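Local coordinates for protein alpha-1,2-mannosidase (Bacteroides thetaiotaomicron, PDB 2WW2) that probably hydrolyses alpha-1,2-mannosidic linkages with inversion of anomeric configuration, as a calcium-dependent family GH92 enzyme of a human gut bacterium, at residues Phe23-Thr28 with Gly377-Asn382; Tyr29-Val34 with Thr294-Arg299; Phe40-Thr45 with Gly51-Tyr56; Asp548-Ala553 with Gln585-Ala590. All blocks are in the same frame, centred on the assembly; numbering follows the deposited sequence.

Contact 1 of 4, residues Phe23-Thr28 with Gly377-Asn382; sequences FSHGNT and GCMIGN
His-25 points its imidazole at Cys-378, and the thiol sulfur sits near the NE2-CE1 side of the ring, 3.5 Å from SG to His-25 NE2. SG lies 47° off the ring normal, so the sulfur comes in obliquely to the plane. In Cys-378 the sulfur is anti to the backbone N (chi1 -174°), which carries it toward the other loop. Met-379 makes a looser approach, again oblique, its SD 4.4 Å from His-25 NE2. Polarisable sulfur suits a neighbour like imidazole, which it can touch without a directed bond. The other ring nitrogen, ND1, is hydrogen-bonded to Ser-71 OG, which helps fix the rotation of the ring. In the same loop, Ser-24 OG accepts from Gly-26 N (3.2 Å), an ST turn that shapes the chain carrying the histidine. The His-25 carbonyl O bonds a glycerol, probably from the crystallisation liquor. The contact is small and lies between a loop of the N-terminal region ahead of strand 40-44 and one of the catalytic region, between strand 370-371 and helix 383-393, where Cys-378 and Met-379 both rest on Trp-370 and Met-379 also meets Trp-332 of helix 331-334.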
loop_
_atom_site.group_PDB
_atom_site.type_symbol
_atom_site.label_atom_id
_atom_site.label_comp_id
_atom_site.label_asym_id
_atom_site.label_seq_id
_atom_site.Cartn_x
_atom_site.Cartn_y
_atom_site.Cartn_z
ATOM N N PHE A 23 8.227 -4.562 18.752
ATOM C CA PHE A 23 9.302 -5.473 18.372
ATOM C C PHE A 23 10.483 -4.716 17.796
ATOM O O PHE A 23 11.046 -5.091 16.756
ATOM C CB PHE A 23 8.768 -6.560 17.426
ATOM C CG PHE A 23 7.707 -7.414 18.065
ATOM C CD1 PHE A 23 6.364 -7.074 17.958
ATOM C CD2 PHE A 23 8.054 -8.518 18.827
ATOM C CE1 PHE A 23 5.392 -7.844 18.568
ATOM C CE2 PHE A 23 7.074 -9.292 19.442
ATOM C CZ PHE A 23 5.752 -8.955 19.309
ATOM N N SER A 24 10.829 -3.623 18.467
ATOM C CA SER A 24 12.035 -2.873 18.146
ATOM C C SER A 24 12.879 -2.726 19.414
ATOM O O SER A 24 12.438 -3.082 20.506
ATOM C CB SER A 24 11.670 -1.483 17.618
ATOM O OG SER A 24 11.319 -0.634 18.689
ATOM N N HIS A 25 14.091 -2.193 19.261
ATOM C CA HIS A 25 14.986 -1.974 20.395
ATOM C C HIS A 25 14.716 -0.655 21.120
ATOM O O HIS A 25 15.465 -0.270 22.010
ATOM C CB HIS A 25 16.448 -2.050 19.951
ATOM C CG HIS A 25 16.907 -3.445 19.663
ATOM N ND1 HIS A 25 17.101 -4.384 20.654
ATOM C CD2 HIS A 25 17.200 -4.065 18.493
ATOM C CE1 HIS A 25 17.496 -5.524 20.108
ATOM N NE2 HIS A 25 17.567 -5.356 18.799
ATOM N N GLY A 26 13.637 0.043 20.762
ATOM C CA GLY A 26 13.373 1.338 21.417
ATOM C C GLY A 26 12.885 1.216 22.858
ATOM O O GLY A 26 11.911 0.522 23.128
ATOM N N ASN A 27 13.557 1.904 23.789
ATOM C CA ASN A 27 13.072 2.006 25.166
ATOM C C ASN A 27 11.919 2.994 25.300
ATOM O O ASN A 27 11.799 3.928 24.533
ATOM C CB ASN A 27 14.197 2.480 26.098
ATOM C CG ASN A 27 14.935 1.330 26.780
ATOM O OD1 ASN A 27 14.404 0.211 26.953
ATOM N ND2 ASN A 27 16.166 1.612 27.189
ATOM N N THR A 28 11.092 2.820 26.316
ATOM C CA THR A 28 9.986 3.747 26.510
ATOM C C THR A 28 9.907 4.260 27.934
ATOM O O THR A 28 8.874 4.817 28.314
ATOM C CB THR A 28 8.613 3.111 26.144
ATOM O OG1 THR A 28 8.341 2.019 27.030
ATOM C CG2 THR A 28 8.585 2.602 24.675
ATOM N N GLY A 377 24.863 -10.957 21.741
ATOM C CA GLY A 377 24.692 -11.250 20.315
ATOM C C GLY A 377 23.542 -10.427 19.740
ATOM O O GLY A 377 22.392 -10.729 19.993
ATOM N N CYS A 378 23.850 -9.388 18.966
ATOM C CA CYS A 378 22.784 -8.505 18.463
ATOM C C CYS A 378 23.341 -7.618 17.354
ATOM O O CYS A 378 24.439 -7.079 17.491
ATOM C CB CYS A 378 22.278 -7.629 19.614
ATOM S SG CYS A 378 20.850 -6.604 19.224
ATOM N N MET A 379 22.589 -7.480 16.265
ATOM C CA MET A 379 22.967 -6.615 15.127
ATOM C C MET A 379 24.268 -7.060 14.450
ATOM O O MET A 379 24.674 -8.213 14.568
ATOM C CB MET A 379 23.037 -5.125 15.512
ATOM C CG MET A 379 21.718 -4.556 16.094
ATOM S SD MET A 379 20.230 -5.271 15.299
ATOM C CE MET A 379 20.389 -4.775 13.605
ATOM N N ILE A 380 24.892 -6.140 13.722
ATOM C CA ILE A 380 25.971 -6.503 12.808
ATOM C C ILE A 380 27.040 -5.414 12.761
ATOM O O ILE A 380 26.887 -4.341 13.364
ATOM C CB ILE A 380 25.432 -6.692 11.358
ATOM C CG1 ILE A 380 24.915 -5.348 10.816
ATOM C CG2 ILE A 380 24.343 -7.803 11.291
ATOM C CD1 ILE A 380 24.404 -5.440 9.378
ATOM N N GLY A 381 28.118 -5.688 12.032
ATOM C CA GLY A 381 29.099 -4.650 11.711
ATOM C C GLY A 381 30.322 -4.639 12.615
ATOM O O GLY A 381 30.399 -5.408 13.584
ATOM N N ASN A 382 31.271 -3.754 12.298
ATOM C CA ASN A 382 32.467 -3.564 13.108
ATOM C C ASN A 382 32.555 -2.083 13.460
ATOM O O ASN A 382 33.594 -1.435 13.298
ATOM C CB ASN A 382 33.724 -3.984 12.314
ATOM C CG ASN A 382 33.805 -5.493 12.094
ATOM O OD1 ASN A 382 33.251 -6.308 12.866
ATOM N ND2 ASN A 382 34.485 -5.875 11.049
#

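Contact 2 of 4, residues Tyr29-Val34 with Thr294-Arg299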
loop_
_atom_site.group_PDB
_atom_site.type_symbol
_atom_site.label_atom_id
_atom_site.label_comp_id
_atom_site.label_asym_id
_atom_site.label_seq_id
_atom_site.Cartn_x
_atom_site.Cartn_y
_atom_site.Cartn_z
ATOM N N TYR A 29 10.973 4.116 28.723
ATOM C CA TYR A 29 10.841 4.485 30.145
ATOM C C TYR A 29 11.401 5.862 30.503
ATOM O O TYR A 29 12.412 6.290 29.966
ATOM C CB TYR A 29 11.387 3.396 31.091
ATOM C CG TYR A 29 12.890 3.128 31.061
ATOM C CD1 TYR A 29 13.770 3.850 31.868
ATOM C CD2 TYR A 29 13.415 2.130 30.245
ATOM C CE1 TYR A 29 15.153 3.568 31.880
ATOM C CE2 TYR A 29 14.788 1.837 30.239
ATOM C CZ TYR A 29 15.644 2.560 31.058
ATOM O OH TYR A 29 17.000 2.284 31.063
ATOM N N PRO A 30 10.735 6.550 31.444
ATOM C CA PRO A 30 11.146 7.920 31.791
ATOM C C PRO A 30 12.337 7.924 32.762
ATOM O O PRO A 30 12.168 8.097 33.961
ATOM C CB PRO A 30 9.895 8.507 32.450
ATOM C CG PRO A 30 9.206 7.274 33.080
ATOM C CD PRO A 30 9.508 6.117 32.137
ATOM N N ALA A 31 13.538 7.708 32.241
ATOM C CA ALA A 31 14.724 7.509 33.070
ATOM C C ALA A 31 15.045 8.708 33.974
ATOM O O ALA A 31 15.201 9.855 33.512
ATOM C CB ALA A 31 15.913 7.191 32.188
ATOM N N VAL A 32 15.151 8.427 35.264
ATOM C CA VAL A 32 15.649 9.392 36.241
ATOM C C VAL A 32 17.144 9.106 36.421
ATOM O O VAL A 32 17.550 7.982 36.776
ATOM C CB VAL A 32 14.919 9.234 37.569
ATOM C CG1 VAL A 32 15.493 10.208 38.634
ATOM C CG2 VAL A 32 13.420 9.475 37.365
ATOM N N ALA A 33 17.984 10.100 36.139
ATOM C CA ALA A 33 19.415 9.819 36.066
ATOM C C ALA A 33 20.217 11.110 36.095
ATOM O O ALA A 33 19.648 12.194 36.111
ATOM C CB ALA A 33 19.734 9.062 34.742
ATOM N N VAL A 34 21.536 10.978 36.098
ATOM C CA VAL A 34 22.403 12.070 35.651
ATOM C C VAL A 34 23.072 11.544 34.386
ATOM O O VAL A 34 23.045 10.345 34.133
ATOM C CB VAL A 34 23.449 12.519 36.711
ATOM C CG1 VAL A 34 22.761 13.167 37.912
ATOM C CG2 VAL A 34 24.334 11.335 37.176
ATOM N N THR A 294 20.068 11.522 24.372
ATOM C CA THR A 294 21.372 11.233 23.806
ATOM C C THR A 294 22.487 11.156 24.863
ATOM O O THR A 294 23.502 10.479 24.658
ATOM C CB THR A 294 21.741 12.300 22.753
ATOM O OG1 THR A 294 20.742 12.313 21.716
ATOM C CG2 THR A 294 23.095 12.020 22.170
ATOM N N LEU A 295 22.315 11.834 25.995
ATOM C CA LEU A 295 23.347 11.830 27.037
ATOM C C LEU A 295 23.226 10.698 28.084
ATOM O O LEU A 295 23.934 10.704 29.090
ATOM C CB LEU A 295 23.354 13.167 27.785
ATOM C CG LEU A 295 23.511 14.439 26.932
ATOM C CD1 LEU A 295 23.767 15.624 27.852
ATOM C CD2 LEU A 295 24.646 14.288 25.900
ATOM N N LEU A 296 22.302 9.775 27.871
ATOM C CA LEU A 296 22.109 8.661 28.803
ATOM C C LEU A 296 23.087 7.503 28.594
ATOM O O LEU A 296 23.630 6.970 29.568
ATOM C CB LEU A 296 20.671 8.145 28.725
ATOM C CG LEU A 296 19.582 9.113 29.216
ATOM C CD1 LEU A 296 18.187 8.534 28.917
ATOM C CD2 LEU A 296 19.745 9.466 30.704
ATOM N N PHE A 297 23.300 7.098 27.339
ATOM C CA PHE A 297 24.103 5.889 27.024
ATOM C C PHE A 297 25.284 6.268 26.133
ATOM O O PHE A 297 25.227 7.273 25.435
ATOM C CB PHE A 297 23.261 4.858 26.245
ATOM C CG PHE A 297 22.018 4.391 26.962
ATOM C CD1 PHE A 297 22.051 3.234 27.739
ATOM C CD2 PHE A 297 20.822 5.075 26.825
ATOM C CE1 PHE A 297 20.908 2.767 28.385
ATOM C CE2 PHE A 297 19.656 4.628 27.475
ATOM C CZ PHE A 297 19.703 3.475 28.258
ATOM N N PRO A 298 26.371 5.480 26.160
ATOM C CA PRO A 298 26.538 4.343 27.065
ATOM C C PRO A 298 26.732 4.831 28.493
ATOM O O PRO A 298 27.185 5.967 28.721
ATOM C CB PRO A 298 27.820 3.671 26.546
ATOM C CG PRO A 298 28.644 4.846 26.005
ATOM C CD PRO A 298 27.569 5.717 25.325
ATOM N N ARG A 299 26.425 3.982 29.465
ATOM C CA ARG A 299 26.601 4.373 30.862
ATOM C C ARG A 299 28.038 4.159 31.330
ATOM O O ARG A 299 28.742 3.224 30.881
ATOM C CB ARG A 299 25.647 3.599 31.783
ATOM C CG ARG A 299 26.047 2.112 31.980
ATOM C CD ARG A 299 25.049 1.402 32.926
ATOM N NE ARG A 299 23.736 1.312 32.283
ATOM C CZ ARG A 299 22.740 2.173 32.468
ATOM N NH1 ARG A 299 22.853 3.192 33.326
ATOM N NH2 ARG A 299 21.607 2.002 31.807
#
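One residue past Leu-295, where the chain leaves the helical conformation of helix 281-294, Leu-296 reaches two small residues of the other segment with its two methyls and carries most of this contact. CD1 of Leu-296 lies 4.2 Å from Ala-31 CB, and CD2 lies 4.1 Å from Ala-33 CB. Its CG stands anti to the carbonyl carbon (chi1 -67°), and from there the forked end spans the two methyls. Alanine suits both places, for each turns its single methyl toward the leucine, while Val-32 between them points away. No hydrogen bond crosses between the segments; where Leu-296 meets the two alanines the fit is apolar and buried. Such an interface is what joins the two parts of a GH92 enzyme, a beta-sandwich N-terminal domain and an (alpha/alpha)6-barrel catalytic domain: 29-34 belongs to the former region and 294-299 to the latter, and Tyr-292 on helix 281-294 adds a polar tie through its OH to the Ala-31 carbonyl. Next comes Phe-297, whose CZ is 4.1 Å from Tyr-29 OH. The two side chains approach from opposite directions, and the hydroxyl lies at the edge of the phenyl ring, near its plane. Its hydrogen bond is to Gln-69 O, and it meets the phenyl edge by packing alone. Tyr-29 opens an inverse gamma turn centred on Pro-30, closed by a weak Ala-31 N to Tyr-29 O bond of 2.9 Å. After Phe-297, a cis peptide bond precedes Pro-298, and the chain then enters strand 299-304 at Arg-299, whose guanidinium forms a salt bridge with Asp-328.

Contact 3 of 4, residues Phe40-Thr45 with Gly51-Tyr56; sequences FWSPQT and GWMYTY
Thr-45 pairs with the loop 51-56 through both backbone and side chain, its hydroxyl standing in where a strand would offer a carbonyl. Thr-55 N donates to Thr-45 OG1 over 2.9 Å, at a fairly straight 161°, and Thr-45 N in turn donates to Met-53 O at 2.8 Å through a more bent N-H (143°). OG1 lies between the backbone N and the carbonyl carbon (chi1 62°), which brings it to the amide of Thr-55 and leaves CG2 near the Tyr-54 ring. A valine in its place would probably leave the Thr-55 amide without its acceptor and let the loop drift from the strand end. Met-53 O also receives a CH...O contact from Gln-44 CA, 3.4 Å away. The methionine chain, bent at its last torsion, crosses Gln-44 at about a right angle and ends with CE 3.7 Å from Ser-42 OG, a hydroxyl that donates to Pro-43 O. Pro-43 CG meets Tyr-54 CD1 at 3.5 Å, the stiff ring approaching the phenol obliquely. Tyr-54 OH bonds Glu-105, a ligand of a sodium ion, while His-102, the other protein ligand seen there, takes Tyr-56 O as a partner. One backbone bond and one to a threonine hydroxyl thus tie the loop to the strand's end, while the methionine methyl packs on Ser-42 and the proline ring on Tyr-54, a mixture suited to holding an irregular segment against strand 40-44.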
loop_
_atom_site.group_PDB
_atom_site.type_symbol
_atom_site.label_atom_id
_atom_site.label_comp_id
_atom_site.label_asym_id
_atom_site.label_seq_id
_atom_site.Cartn_x
_atom_site.Cartn_y
_atom_site.Cartn_z
ATOM N N PHE A 40 20.377 3.865 36.582
ATOM C CA PHE A 40 19.187 4.697 36.281
ATOM C C PHE A 40 18.050 4.247 37.165
ATOM O O PHE A 40 18.073 3.122 37.691
ATOM C CB PHE A 40 18.701 4.545 34.844
ATOM C CG PHE A 40 19.668 5.046 33.775
ATOM C CD1 PHE A 40 20.756 5.850 34.105
ATOM C CD2 PHE A 40 19.440 4.719 32.430
ATOM C CE1 PHE A 40 21.639 6.318 33.120
ATOM C CE2 PHE A 40 20.314 5.180 31.413
ATOM C CZ PHE A 40 21.409 5.968 31.756
ATOM N N TRP A 41 17.032 5.099 37.293
ATOM C CA TRP A 41 15.843 4.755 38.076
ATOM C C TRP A 41 14.606 4.996 37.212
ATOM O O TRP A 41 14.596 5.916 36.384
ATOM C CB TRP A 41 15.797 5.555 39.405
ATOM C CG TRP A 41 16.814 4.985 40.379
ATOM C CD1 TRP A 41 18.171 5.232 40.403
ATOM C CD2 TRP A 41 16.563 4.005 41.390
ATOM N NE1 TRP A 41 18.765 4.458 41.392
ATOM C CE2 TRP A 41 17.799 3.699 42.002
ATOM C CE3 TRP A 41 15.403 3.353 41.840
ATOM C CZ2 TRP A 41 17.904 2.792 43.059
ATOM C CZ3 TRP A 41 15.516 2.443 42.887
ATOM C CH2 TRP A 41 16.753 2.177 43.480
ATOM N N SER A 42 13.580 4.160 37.378
ATOM C CA SER A 42 12.325 4.346 36.615
ATOM C C SER A 42 11.133 3.734 37.339
ATOM O O SER A 42 11.266 2.705 37.981
ATOM C CB SER A 42 12.477 3.617 35.256
ATOM O OG SER A 42 11.286 3.649 34.467
ATOM N N PRO A 43 9.944 4.314 37.154
ATOM C CA PRO A 43 8.722 3.611 37.500
ATOM C C PRO A 43 8.586 2.326 36.682
ATOM O O PRO A 43 9.072 2.239 35.522
ATOM C CB PRO A 43 7.606 4.599 37.085
ATOM C CG PRO A 43 8.259 5.458 36.006
ATOM C CD PRO A 43 9.685 5.606 36.490
ATOM N N GLN A 44 7.931 1.344 37.281
ATOM C CA GLN A 44 7.718 0.051 36.622
ATOM C C GLN A 44 6.222 -0.309 36.641
ATOM O O GLN A 44 5.607 -0.388 37.715
ATOM C CB GLN A 44 8.525 -1.045 37.327
ATOM C CG GLN A 44 8.202 -2.467 36.821
ATOM C CD GLN A 44 8.811 -3.534 37.718
ATOM O OE1 GLN A 44 9.554 -3.218 38.649
ATOM N NE2 GLN A 44 8.500 -4.801 37.442
ATOM N N THR A 45 5.646 -0.514 35.458
ATOM C CA THR A 45 4.266 -1.010 35.351
ATOM C C THR A 45 4.228 -2.474 34.912
ATOM O O THR A 45 3.281 -3.201 35.235
ATOM C CB THR A 45 3.420 -0.177 34.350
ATOM O OG1 THR A 45 3.979 -0.281 33.042
ATOM C CG2 THR A 45 3.428 1.282 34.736
ATOM N N GLY A 51 10.767 -6.754 29.295
ATOM C CA GLY A 51 11.510 -5.600 28.763
ATOM C C GLY A 51 10.635 -4.367 28.649
ATOM O O GLY A 51 11.138 -3.247 28.571
ATOM N N TRP A 52 9.321 -4.568 28.675
ATOM C CA TRP A 52 8.379 -3.453 28.607
ATOM C C TRP A 52 8.076 -2.973 30.035
ATOM O O TRP A 52 6.985 -3.164 30.596
ATOM C CB TRP A 52 7.123 -3.868 27.820
ATOM C CG TRP A 52 7.451 -4.206 26.361
ATOM C CD1 TRP A 52 8.207 -3.454 25.503
ATOM C CD2 TRP A 52 7.010 -5.348 25.611
ATOM N NE1 TRP A 52 8.271 -4.060 24.264
ATOM C CE2 TRP A 52 7.540 -5.224 24.307
ATOM C CE3 TRP A 52 6.209 -6.463 25.913
ATOM C CZ2 TRP A 52 7.295 -6.170 23.299
ATOM C CZ3 TRP A 52 5.969 -7.418 24.903
ATOM C CH2 TRP A 52 6.523 -7.261 23.612
ATOM N N MET A 53 9.091 -2.360 30.619
ATOM C CA MET A 53 9.100 -2.039 32.034
ATOM C C MET A 53 8.055 -0.997 32.379
ATOM O O MET A 53 7.413 -1.075 33.424
ATOM C CB MET A 53 10.492 -1.514 32.414
ATOM C CG MET A 53 10.602 -1.019 33.843
ATOM S SD MET A 53 12.334 -0.656 34.289
ATOM C CE MET A 53 12.778 0.513 33.073
ATOM N N TYR A 54 7.936 0.014 31.532
ATOM C CA TYR A 54 6.976 1.085 31.754
ATOM C C TYR A 54 6.182 1.217 30.466
ATOM O O TYR A 54 6.751 1.498 29.413
ATOM C CB TYR A 54 7.690 2.413 32.099
ATOM C CG TYR A 54 6.764 3.624 32.241
ATOM C CD1 TYR A 54 6.283 4.019 33.490
ATOM C CD2 TYR A 54 6.388 4.378 31.122
ATOM C CE1 TYR A 54 5.436 5.137 33.626
ATOM C CE2 TYR A 54 5.541 5.496 31.247
ATOM C CZ TYR A 54 5.075 5.865 32.490
ATOM O OH TYR A 54 4.252 6.964 32.604
ATOM N N THR A 55 4.867 1.013 30.566
ATOM C CA THR A 55 3.962 1.132 29.437
ATOM C C THR A 55 2.993 2.270 29.747
ATOM O O THR A 55 2.244 2.214 30.727
ATOM C CB THR A 55 3.239 -0.221 29.216
ATOM O OG1 THR A 55 4.207 -1.179 28.768
ATOM C CG2 THR A 55 2.103 -0.115 28.197
ATOM N N TYR A 56 3.047 3.321 28.934
ATOM C CA TYR A 56 2.294 4.531 29.202
ATOM C C TYR A 56 0.793 4.265 29.349
ATOM O O TYR A 56 0.129 4.910 30.158
ATOM C CB TYR A 56 2.545 5.565 28.106
ATOM C CG TYR A 56 1.930 6.902 28.412
ATOM C CD1 TYR A 56 2.559 7.799 29.278
ATOM C CD2 TYR A 56 0.704 7.263 27.860
ATOM C CE1 TYR A 56 1.994 9.016 29.559
ATOM C CE2 TYR A 56 0.131 8.484 28.140
ATOM C CZ TYR A 56 0.771 9.358 28.993
ATOM O OH TYR A 56 0.183 10.584 29.270
#

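Contact 4 of 4, residues Asp548-Ala553 with Gln585-Ala590; sequences DSMFVA and QPVQHA
Met-550 overlaps Val-587 with the tip of its side chain, CE lying 3.9 Å from Val-587 CG1. The two side chains cross at a slant. Beyond CG the methionine chain is extended, and this length lets a residue near the end of helix 540-551 touch a loop whose backbone stays distant: the nearest CA atoms across the contact, those of Met-550 and Ala-590, are 9.5 Å apart. In Val-587 CG1 is anti to the carbonyl carbon (chi1 -66°), placing that branch before the thioether methyl. Phe-551 makes the second touch. Its ring presents an edge, with CZ 4.3 Å from Ala-590 C, which lies near the ring plane. On one face of that ring sits Met-550 CB, 4.1 Å above the plane and over its centre, so these two neighbours in sequence pack on each other as well as on the loop. Ala-590 suits its position because a bare methyl lets its carbonyl carbon come up to the ring edge. The loop is held in shape by a type I beta turn from Val-587 to Ala-590, closed by Ala-590 N to Val-587 O at 3.0 Å. This contact lies wholly within the catalytic region: Met-550 also packs on Trp-520 of helix 519-522, Phe-551 meets Tyr-580 edge-to-face and His-606 of helix 600-613, and Asp-548 forms a salt bridge with Lys-602 on that same helix.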
loop_
_atom_site.group_PDB
_atom_site.type_symbol
_atom_site.label_atom_id
_atom_site.label_comp_id
_atom_site.label_asym_id
_atom_site.label_seq_id
_atom_site.Cartn_x
_atom_site.Cartn_y
_atom_site.Cartn_z
ATOM N N ASP A 548 15.095 11.876 -4.820
ATOM C CA ASP A 548 13.805 12.515 -5.004
ATOM C C ASP A 548 12.668 11.486 -4.908
ATOM O O ASP A 548 11.608 11.789 -4.367
ATOM C CB ASP A 548 13.740 13.264 -6.337
ATOM C CG ASP A 548 14.566 14.548 -6.344
ATOM O OD1 ASP A 548 15.034 14.995 -5.270
ATOM O OD2 ASP A 548 14.729 15.119 -7.437
ATOM N N SER A 549 12.897 10.272 -5.409
ATOM C CA SER A 549 11.874 9.219 -5.354
ATOM C C SER A 549 11.681 8.663 -3.938
ATOM O O SER A 549 10.817 7.808 -3.698
ATOM C CB SER A 549 12.191 8.089 -6.339
ATOM O OG SER A 549 13.217 7.239 -5.849
ATOM N N MET A 550 12.481 9.146 -2.995
ATOM C CA MET A 550 12.289 8.773 -1.603
ATOM C C MET A 550 11.508 9.829 -0.849
ATOM O O MET A 550 10.685 9.495 -0.004
ATOM C CB MET A 550 13.624 8.543 -0.903
ATOM C CG MET A 550 14.168 7.142 -1.038
ATOM S SD MET A 550 15.469 6.880 0.183
ATOM C CE MET A 550 15.450 5.097 0.361
ATOM N N PHE A 551 11.762 11.098 -1.154
ATOM C CA PHE A 551 11.169 12.209 -0.402
ATOM C C PHE A 551 10.076 12.970 -1.151
ATOM O O PHE A 551 9.680 14.062 -0.730
ATOM C CB PHE A 551 12.242 13.218 -0.012
ATOM C CG PHE A 551 13.484 12.602 0.526
ATOM C CD1 PHE A 551 13.465 11.908 1.718
ATOM C CD2 PHE A 551 14.681 12.730 -0.154
ATOM C CE1 PHE A 551 14.617 11.343 2.219
ATOM C CE2 PHE A 551 15.833 12.167 0.341
ATOM C CZ PHE A 551 15.805 11.468 1.528
ATOM N N VAL A 552 9.597 12.408 -2.255
ATOM C CA VAL A 552 8.660 13.110 -3.136
ATOM C C VAL A 552 7.411 13.658 -2.435
ATOM O O VAL A 552 6.882 13.048 -1.509
ATOM C CB VAL A 552 8.199 12.202 -4.306
ATOM N N ALA A 553 6.934 14.810 -2.904
ATOM C CA ALA A 553 5.694 15.393 -2.396
ATOM C C ALA A 553 4.488 14.491 -2.700
ATOM O O ALA A 553 4.532 13.660 -3.615
ATOM C CB ALA A 553 5.479 16.799 -2.976
ATOM N N GLN A 585 18.308 2.742 9.694
ATOM C CA GLN A 585 19.724 3.083 9.873
ATOM C C GLN A 585 20.497 3.408 8.583
ATOM O O GLN A 585 21.127 4.465 8.494
ATOM C CB GLN A 585 20.432 2.002 10.714
ATOM C CG GLN A 585 20.121 2.067 12.231
ATOM C CD GLN A 585 18.740 1.507 12.600
ATOM O OE1 GLN A 585 18.014 0.986 11.757
ATOM N NE2 GLN A 585 18.387 1.611 13.866
ATOM N N PRO A 586 20.474 2.505 7.586
ATOM C CA PRO A 586 21.267 2.785 6.396
ATOM C C PRO A 586 20.815 4.007 5.584
ATOM O O PRO A 586 21.530 4.399 4.670
ATOM C CB PRO A 586 21.119 1.502 5.561
ATOM C CG PRO A 586 19.837 0.882 6.057
ATOM C CD PRO A 586 19.854 1.166 7.525
ATOM N N VAL A 587 19.647 4.580 5.874
ATOM C CA VAL A 587 19.266 5.825 5.193
ATOM C C VAL A 587 19.188 7.045 6.118
ATOM O O VAL A 587 18.743 8.096 5.681
ATOM C CB VAL A 587 17.958 5.704 4.362
ATOM C CG1 VAL A 587 18.164 4.758 3.190
ATOM C CG2 VAL A 587 16.800 5.271 5.238
ATOM N N GLN A 588 19.641 6.931 7.367
ATOM C CA GLN A 588 19.640 8.099 8.277
ATOM C C GLN A 588 20.395 9.312 7.689
ATOM O O GLN A 588 20.022 10.453 7.918
ATOM C CB GLN A 588 20.246 7.738 9.639
ATOM C CG GLN A 588 19.306 6.923 10.521
ATOM C CD GLN A 588 19.955 6.463 11.828
ATOM O OE1 GLN A 588 21.085 6.856 12.153
ATOM N NE2 GLN A 588 19.236 5.638 12.584
ATOM N N HIS A 589 21.457 9.046 6.944
ATOM C CA HIS A 589 22.282 10.106 6.349
ATOM C C HIS A 589 21.761 10.583 4.993
ATOM O O HIS A 589 22.252 11.567 4.453
ATOM C CB HIS A 589 23.695 9.578 6.134
ATOM C CG HIS A 589 23.786 8.592 5.010
ATOM N ND1 HIS A 589 23.263 7.320 5.092
ATOM C CD2 HIS A 589 24.298 8.707 3.762
ATOM C CE1 HIS A 589 23.464 6.685 3.948
ATOM N NE2 HIS A 589 24.087 7.508 3.124
ATOM N N ALA A 590 20.767 9.892 4.433
ATOM C CA ALA A 590 20.494 10.049 2.995
ATOM C C ALA A 590 20.012 11.443 2.585
ATOM O O ALA A 590 20.336 11.920 1.497
ATOM C CB ALA A 590 19.529 8.965 2.501
#

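How the contacts relate
Contacts 1 and 2 both join the N-terminal region to the catalytic region, their centres 17 Å apart, and along the chain contact 2 is nested inside the loop closed by contact 1. Contact 3, nested within both, touches each: Thr-28 OG1 probably bonds Tyr-54 O (2.9 Å), Val-32 N probably bonds Trp-41 O (2.8 Å), and Tyr-29 CG packs on Met-53 CE (3.3 Å). Glycerol, probably from the crystallisation liquor, is hydrogen-bonded at His-25 O, at Tyr-29 O and at Gly-51 N, and may mark a pocket. Contact 4 touches none of the others, its centre 21 Å from that of contact 1 and 33 Å from that of contact 3, and follows later in the chain, inside the catalytic region.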